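Local coordinates for protein peptide methionine sulfoxide reductase MsrA (Treponema denticola ATCC 35405, PDB 5FA9) that probably repairs oxidised proteins by reducing both epimers of methionine sulfoxide back to methionine, with thioredoxin as the reductant, as a fusion of MsrA and MsrB, at residues B[111-116]-B[307-312]; B[85-90]-B[148-153]; B[166-171]-B[302-307]. The protein carries 2 engineered substitutions. All blocks are in the same frame, centred on the assembly; numbering follows the deposited sequence.

Interaction 1. Residues B[111-116]-B[307-312]; sequences VKFMQK and YLPYVK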
# COMPACT_ATOMS: atom_id res chain seq x y z
N VAL B 111 -19.95 5.49 10.22
CA VAL B 111 -20.22 6.46 11.28
C VAL B 111 -21.72 6.54 11.55
O VAL B 111 -22.15 6.57 12.70
CB VAL B 111 -19.68 7.86 10.92
CG1 VAL B 111 -20.08 8.87 11.98
CG2 VAL B 111 -18.16 7.82 10.77
N LYS B 112 -22.50 6.56 10.47
CA LYS B 112 -23.96 6.55 10.58
C LYS B 112 -24.42 5.25 11.24
O LYS B 112 -25.37 5.24 12.02
CB LYS B 112 -24.60 6.70 9.20
CG LYS B 112 -24.32 8.03 8.53
CD LYS B 112 -24.91 8.07 7.12
CE LYS B 112 -24.49 9.33 6.38
NZ LYS B 112 -24.74 9.23 4.92
N PHE B 113 -23.74 4.16 10.90
CA PHE B 113 -24.00 2.86 11.50
C PHE B 113 -23.77 2.89 13.01
O PHE B 113 -24.57 2.37 13.79
CB PHE B 113 -23.12 1.79 10.85
CG PHE B 113 -23.20 0.44 11.52
CD1 PHE B 113 -24.28 -0.40 11.30
CD2 PHE B 113 -22.19 0.02 12.36
CE1 PHE B 113 -24.35 -1.63 11.92
CE2 PHE B 113 -22.25 -1.22 12.98
CZ PHE B 113 -23.34 -2.04 12.76
N MET B 114 -22.66 3.50 13.42
CA MET B 114 -22.29 3.58 14.83
C MET B 114 -23.22 4.50 15.62
O MET B 114 -23.40 4.32 16.82
CB MET B 114 -20.84 4.05 14.97
CG MET B 114 -19.81 3.03 14.52
SD MET B 114 -19.96 1.46 15.39
CE MET B 114 -19.73 1.99 17.09
N GLN B 115 -23.78 5.50 14.94
CA GLN B 115 -24.67 6.46 15.58
C GLN B 115 -25.90 5.79 16.19
O GLN B 115 -26.44 6.25 17.19
CB GLN B 115 -25.10 7.54 14.58
CG GLN B 115 -25.95 8.65 15.17
CD GLN B 115 -25.22 9.41 16.27
OE1 GLN B 115 -24.41 10.29 16.00
NE2 GLN B 115 -25.52 9.07 17.52
N LYS B 116 -26.32 4.69 15.58
CA LYS B 116 -27.49 3.94 16.05
C LYS B 116 -27.26 3.29 17.41
O LYS B 116 -28.20 2.80 18.04
CB LYS B 116 -27.87 2.87 15.02
CG LYS B 116 -28.17 3.43 13.64
CD LYS B 116 -28.99 2.46 12.81
CE LYS B 116 -29.39 3.08 11.47
NZ LYS B 116 -29.86 2.05 10.50
N TYR B 307 -22.70 -6.90 12.35
CA TYR B 307 -22.00 -7.41 11.18
C TYR B 307 -22.57 -6.89 9.86
O TYR B 307 -22.17 -7.33 8.79
CB TYR B 307 -22.02 -8.94 11.18
CG TYR B 307 -21.36 -9.55 12.40
CD1 TYR B 307 -19.99 -9.79 12.42
CD2 TYR B 307 -22.10 -9.88 13.53
CE1 TYR B 307 -19.38 -10.35 13.53
CE2 TYR B 307 -21.50 -10.44 14.64
CZ TYR B 307 -20.14 -10.67 14.64
OH TYR B 307 -19.54 -11.22 15.74
N LEU B 308 -23.51 -5.95 9.95
CA LEU B 308 -24.13 -5.36 8.77
C LEU B 308 -23.14 -4.68 7.80
O LEU B 308 -23.26 -4.86 6.59
CB LEU B 308 -25.22 -4.36 9.18
CG LEU B 308 -26.40 -4.92 9.97
CD1 LEU B 308 -27.37 -3.80 10.34
CD2 LEU B 308 -27.11 -6.02 9.20
N PRO B 309 -22.17 -3.89 8.31
CA PRO B 309 -21.27 -3.23 7.36
C PRO B 309 -20.40 -4.19 6.53
O PRO B 309 -19.92 -3.80 5.47
CB PRO B 309 -20.38 -2.37 8.26
CG PRO B 309 -21.21 -2.12 9.46
CD PRO B 309 -21.95 -3.40 9.68
N TYR B 310 -20.21 -5.42 7.00
CA TYR B 310 -19.43 -6.40 6.26
C TYR B 310 -20.18 -6.88 5.02
O TYR B 310 -19.58 -7.38 4.07
CB TYR B 310 -19.04 -7.58 7.15
CG TYR B 310 -18.13 -7.20 8.29
CD1 TYR B 310 -16.80 -6.85 8.05
CD2 TYR B 310 -18.58 -7.20 9.60
CE1 TYR B 310 -15.96 -6.50 9.09
CE2 TYR B 310 -17.74 -6.85 10.65
CZ TYR B 310 -16.43 -6.50 10.39
OH TYR B 310 -15.60 -6.16 11.42
N VAL B 311 -21.50 -6.73 5.05
CA VAL B 311 -22.34 -7.09 3.91
C VAL B 311 -22.54 -5.87 3.01
O VAL B 311 -22.39 -5.95 1.79
CB VAL B 311 -23.71 -7.63 4.35
CG1 VAL B 311 -24.53 -8.05 3.13
CG2 VAL B 311 -23.53 -8.80 5.30
N LYS B 312 -22.89 -4.74 3.63
CA LYS B 312 -23.10 -3.50 2.90
C LYS B 312 -22.23 -2.38 3.47
O LYS B 312 -22.68 -1.62 4.33
CB LYS B 312 -24.57 -3.09 2.95
CG LYS B 312 -25.51 -4.04 2.23
CD LYS B 312 -26.95 -3.54 2.31
CE LYS B 312 -27.90 -4.47 1.58
NZ LYS B 312 -27.80 -4.33 0.11
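Phe113 has its CG anti to the backbone N (chi1 173°), and this sends the ring out from its helix toward Pro309. The second torsion, at 78°, turns the ring broadside to the proline. The contact joins the two halves of the MsrA-MsrB fusion. Phe113 sits near the C-terminal end of helix 104-115 of the MsrA part. Pro309 belongs to the short, weakly bonded helix 308-311 near the C-terminus of the chain, which packs on helix 296-299 and on strand 218-221 of the MsrB part.

The main interaction is CH-pi. Pro309 CG stands 3.6 Å from the centroid of the Phe113 ring, only 7° off the ring normal, so it is almost exactly over the middle of the face. The neighbouring carbon reaches the far end of the ring, with Pro309 CD 3.6 Å from Phe113 CZ. Two atoms of the proline thus cover one face of the ring, and the side chains cross at about a right angle. Leu308 adds an apolar touch at the same end, with its CB 4.0 Å from Phe113 CE1. Its CD1 is also 4.0 Å from Phe113 CE1. Leu308 CB lies oblique to the ring.

No hydrogen bond links the two segments. The contact is buried and apolar, made of the CH-pi interaction and van der Waals packing. Phe317 also meets the Phe113 ring edge-to-face. Pro309 and Tyr310 touch Gln66 of helix 65-74, so a second MsrA helix also touches this turn. The turn itself is held by its own backbone: Leu308 O accepts from both Val311 N and Lys312 N, each at 3.0 Å.

Interaction 2. Residues B[85-90]-B[148-153]; sequences GNDAGR and GGYCHI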
# COMPACT_ATOMS: atom_id res chain seq x y z
N GLY B 85 -10.13 9.80 27.65
CA GLY B 85 -9.63 9.47 28.97
C GLY B 85 -9.31 10.73 29.74
O GLY B 85 -10.14 11.65 29.81
N ASN B 86 -8.12 10.80 30.32
CA ASN B 86 -7.69 11.99 31.04
C ASN B 86 -6.91 12.95 30.15
O ASN B 86 -6.50 14.03 30.59
CB ASN B 86 -6.86 11.61 32.26
CG ASN B 86 -7.72 11.32 33.48
OD1 ASN B 86 -7.60 11.98 34.51
ND2 ASN B 86 -8.59 10.32 33.36
N ASP B 87 -6.71 12.56 28.89
CA ASP B 87 -6.00 13.40 27.93
C ASP B 87 -6.98 14.35 27.23
O ASP B 87 -7.73 13.93 26.35
CB ASP B 87 -5.26 12.55 26.91
CG ASP B 87 -4.32 11.55 27.55
OD1 ASP B 87 -3.58 11.94 28.48
OD2 ASP B 87 -4.31 10.37 27.13
N ALA B 88 -6.95 15.62 27.63
CA ALA B 88 -7.87 16.61 27.07
C ALA B 88 -7.14 17.62 26.19
O ALA B 88 -5.97 17.94 26.44
CB ALA B 88 -8.61 17.33 28.19
N GLY B 89 -7.82 18.10 25.17
CA GLY B 89 -7.25 19.07 24.25
C GLY B 89 -7.61 18.80 22.81
O GLY B 89 -8.12 17.73 22.47
N ARG B 90 -7.34 19.77 21.94
CA ARG B 90 -7.63 19.64 20.52
C ARG B 90 -6.75 18.60 19.84
O ARG B 90 -7.12 18.03 18.82
CB ARG B 90 -7.47 20.99 19.81
CG ARG B 90 -8.70 21.88 19.89
CD ARG B 90 -9.72 21.48 18.83
NE ARG B 90 -9.23 21.73 17.48
CZ ARG B 90 -9.90 21.44 16.37
NH1 ARG B 90 -9.38 21.70 15.19
NH2 ARG B 90 -11.10 20.88 16.45
N GLY B 148 6.77 0.18 29.90
CA GLY B 148 6.15 0.76 31.08
C GLY B 148 5.52 2.10 30.77
O GLY B 148 5.13 2.84 31.69
N GLY B 149 5.40 2.42 29.49
CA GLY B 149 4.86 3.70 29.06
C GLY B 149 3.37 3.85 29.33
O GLY B 149 2.67 2.87 29.57
N TYR B 150 2.90 5.09 29.29
CA TYR B 150 1.50 5.40 29.53
C TYR B 150 0.64 4.94 28.35
O TYR B 150 1.03 5.06 27.19
CB TYR B 150 1.31 6.89 29.77
CG TYR B 150 -0.12 7.38 29.65
CD1 TYR B 150 -1.05 7.13 30.65
CD2 TYR B 150 -0.53 8.11 28.55
CE1 TYR B 150 -2.35 7.58 30.55
CE2 TYR B 150 -1.84 8.56 28.43
CZ TYR B 150 -2.74 8.29 29.44
OH TYR B 150 -4.03 8.74 29.33
N CYS B 151 -0.55 4.42 28.67
CA CYS B 151 -1.45 3.89 27.66
C CYS B 151 -2.87 3.76 28.21
O CYS B 151 -3.14 2.88 29.03
CB CYS B 151 -0.95 2.54 27.14
SG CYS B 151 -1.96 1.81 25.85
N HIS B 152 -3.76 4.64 27.77
CA HIS B 152 -5.15 4.59 28.20
C HIS B 152 -5.84 3.32 27.71
O HIS B 152 -6.61 2.69 28.45
CB HIS B 152 -5.91 5.82 27.70
CG HIS B 152 -7.35 5.87 28.14
ND1 HIS B 152 -7.72 5.93 29.46
CD2 HIS B 152 -8.50 5.85 27.42
CE1 HIS B 152 -9.04 5.95 29.54
NE2 HIS B 152 -9.53 5.91 28.32
N ILE B 153 -5.56 2.96 26.47
CA ILE B 153 -6.16 1.77 25.86
C ILE B 153 -5.67 0.50 26.54
O ILE B 153 -4.51 0.40 26.94
CB ILE B 153 -5.83 1.70 24.35
CG1 ILE B 153 -6.09 3.05 23.67
CG2 ILE B 153 -6.63 0.59 23.67
CD1 ILE B 153 -7.46 3.61 23.92
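This is a surface contact of one side-chain hydrogen bond and one CH-pi touch, between Asp87 and Tyr150 and between Gly85 and His152. It ties the small hairpin of strands 83-84 and 87-88 to the loop that follows helix 142-145.

Tyr150 OH donates to Asp87 OD2 at 2.8 Å. The two side chains arrive from opposite directions. OD2 lies in the plane of the tyrosine ring, at its edge. The carboxylate is turned 85° from that plane, and the hydroxyl meets OD2 from above the carboxylate, 37° out of its plane. Tyr150 CE2 is also near, 3.3 Å from Asp87 OD2.

Both segments belong to the MsrA part, next to its active site. The side chain of Asp87 touches Tyr92 and also Ser11, an engineered residue at the predicted catalytic position. A bound dithiane diol, the oxidised form of dithiothreitol, lies close by. The bond from Tyr150 may therefore help to place Asp87 at the rim of the pocket.

His152 takes up the other half of the contact. With chi1 at -179° its CG extends away from the backbone N, and the ring is carried to the hairpin turn. Gly85 has no side chain, and its CA settles over one ring face, nearer the rim than the centre, 3.6 Å from His152 CE1.

Interaction 3. Residues B[166-171]-B[302-307]; sequences SKFKVP and EGYGDY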
# COMPACT_ATOMS: atom_id res chain seq x y z
N SER B 166 -20.14 -14.41 23.50
CA SER B 166 -20.69 -15.17 24.61
C SER B 166 -21.71 -16.20 24.12
O SER B 166 -21.87 -17.26 24.72
CB SER B 166 -21.34 -14.23 25.64
OG SER B 166 -22.44 -13.54 25.07
N LYS B 167 -22.40 -15.87 23.04
CA LYS B 167 -23.41 -16.76 22.48
C LYS B 167 -22.82 -17.75 21.47
O LYS B 167 -23.53 -18.60 20.94
CB LYS B 167 -24.51 -15.95 21.80
CG LYS B 167 -25.31 -15.06 22.73
CD LYS B 167 -26.19 -14.11 21.93
CE LYS B 167 -27.04 -14.86 20.91
NZ LYS B 167 -27.71 -13.94 19.95
N PHE B 168 -21.52 -17.64 21.20
CA PHE B 168 -20.90 -18.50 20.20
C PHE B 168 -20.05 -19.60 20.82
O PHE B 168 -18.98 -19.93 20.31
CB PHE B 168 -20.04 -17.67 19.24
CG PHE B 168 -20.79 -16.56 18.56
CD1 PHE B 168 -22.13 -16.71 18.24
CD2 PHE B 168 -20.16 -15.37 18.24
CE1 PHE B 168 -22.82 -15.69 17.61
CE2 PHE B 168 -20.84 -14.35 17.61
CZ PHE B 168 -22.18 -14.51 17.30
N LYS B 169 -20.53 -20.17 21.92
CA LYS B 169 -19.83 -21.27 22.59
C LYS B 169 -20.12 -22.62 21.93
O LYS B 169 -21.22 -22.85 21.42
CB LYS B 169 -20.15 -21.29 24.08
CG LYS B 169 -19.49 -20.12 24.81
CD LYS B 169 -20.15 -19.79 26.13
CE LYS B 169 -19.37 -18.70 26.86
NZ LYS B 169 -18.63 -17.81 25.91
N VAL B 170 -19.13 -23.50 21.95
CA VAL B 170 -19.20 -24.78 21.25
C VAL B 170 -19.80 -25.89 22.10
O VAL B 170 -19.37 -26.13 23.22
CB VAL B 170 -17.80 -25.24 20.80
CG1 VAL B 170 -17.92 -26.30 19.72
CG2 VAL B 170 -16.99 -24.05 20.31
N PRO B 171 -20.81 -26.58 21.54
CA PRO B 171 -21.39 -27.76 22.18
C PRO B 171 -20.39 -28.91 22.20
O PRO B 171 -19.42 -28.89 21.44
CB PRO B 171 -22.60 -28.09 21.30
CG PRO B 171 -22.84 -26.86 20.47
CD PRO B 171 -21.50 -26.24 20.29
N GLU B 302 -31.91 -11.46 14.30
CA GLU B 302 -31.30 -12.67 14.86
C GLU B 302 -30.04 -12.35 15.66
O GLU B 302 -29.31 -13.25 16.06
CB GLU B 302 -30.98 -13.67 13.75
CG GLU B 302 -32.20 -14.23 13.05
CD GLU B 302 -31.84 -15.25 11.99
OE1 GLU B 302 -30.82 -15.94 12.15
OE2 GLU B 302 -32.59 -15.37 10.99
N GLY B 303 -29.80 -11.06 15.90
CA GLY B 303 -28.73 -10.64 16.78
C GLY B 303 -27.40 -10.35 16.11
O GLY B 303 -26.39 -10.18 16.79
N TYR B 304 -27.39 -10.28 14.79
CA TYR B 304 -26.15 -10.03 14.05
C TYR B 304 -26.08 -8.61 13.50
O TYR B 304 -25.57 -8.39 12.40
CB TYR B 304 -26.01 -11.05 12.92
CG TYR B 304 -25.81 -12.47 13.40
CD1 TYR B 304 -26.89 -13.30 13.64
CD2 TYR B 304 -24.53 -12.97 13.63
CE1 TYR B 304 -26.72 -14.59 14.10
CE2 TYR B 304 -24.35 -14.27 14.08
CZ TYR B 304 -25.44 -15.07 14.31
OH TYR B 304 -25.27 -16.36 14.76
N GLY B 305 -26.60 -7.66 14.27
CA GLY B 305 -26.62 -6.27 13.85
C GLY B 305 -25.25 -5.64 13.70
O GLY B 305 -25.07 -4.69 12.94
N ASP B 306 -24.27 -6.17 14.43
CA ASP B 306 -22.92 -5.62 14.41
C ASP B 306 -22.16 -5.97 13.13
O ASP B 306 -21.10 -5.40 12.85
CB ASP B 306 -22.13 -6.11 15.62
CG ASP B 306 -22.63 -5.51 16.92
OD1 ASP B 306 -23.42 -4.55 16.87
OD2 ASP B 306 -22.23 -6.01 18.00
N TYR B 307 -22.70 -6.90 12.35
CA TYR B 307 -22.00 -7.41 11.18
C TYR B 307 -22.57 -6.89 9.86
O TYR B 307 -22.17 -7.33 8.79
CB TYR B 307 -22.02 -8.94 11.18
CG TYR B 307 -21.36 -9.55 12.40
CD1 TYR B 307 -19.99 -9.79 12.42
CD2 TYR B 307 -22.10 -9.88 13.53
CE1 TYR B 307 -19.38 -10.35 13.53
CE2 TYR B 307 -21.50 -10.44 14.64
CZ TYR B 307 -20.14 -10.67 14.64
OH TYR B 307 -19.54 -11.22 15.74
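The two backbones at Lys167 and Gly303 stay well apart, with their CA atoms, the nearest pair, 9.9 Å from each other, so side chains bridge the gap. Gly303, at positive phi, is the C-prime residue of the Schellman motif that ends the helix before it. Beyond it, Tyr307 N bonds back to Tyr304 O at 3.2 Å and closes a turn.

Phe168 reaches toward this turn with chi1 at -56°, its CG beside the backbone N. The far end of its ring meets two tyrosines that come from the opposite direction. Phe168 CZ is 3.9 Å from Tyr304 CE2, and Phe168 CE1 is 3.8 Å from Tyr304 OH. These rings meet obliquely. Tyr307 approaches differently: its OH comes to the edge of the phenylalanine ring, near the ring plane, 3.9 Å from Phe168 CE2. All of this is van der Waals contact. The hydroxyl of Tyr304 finds its hydrogen bond on Gly216 O instead. Lys167 NZ is 4.3 Å from Glu302 O, a long approach, while the Glu302 carboxylate pairs with Arg292.

The aromatic cluster pins the chain ahead of helix 173-179 to the MsrB part. Phe168, Tyr304 and Tyr307 all rest on Pro218 of strand 218-221, and Tyr304 also packs on strands 208-212 and 291-295.

Interactions 1 and 3 are neighbours. Their centres are about 17 Å apart and they share Tyr307, which ends 302-307 and begins 307-312. They also touch directly, with Phe113 CZ 3.2 Å from Gly305 O and 4.0 Å from Asp306 CA. The stretch 302-312, near the C-terminus, is thus held at one point by the MsrA helix 104-115 and at another by the chain at 166-171. Interaction 2 stands apart, with its centre about 28 Å from that of interaction 1 and about 32 Å from that of interaction 3. It alone lies beside the MsrA pocket: the Asp87 side chain is about 4 Å from that of Ser11 and about 5 Å from the bound dithiane diol.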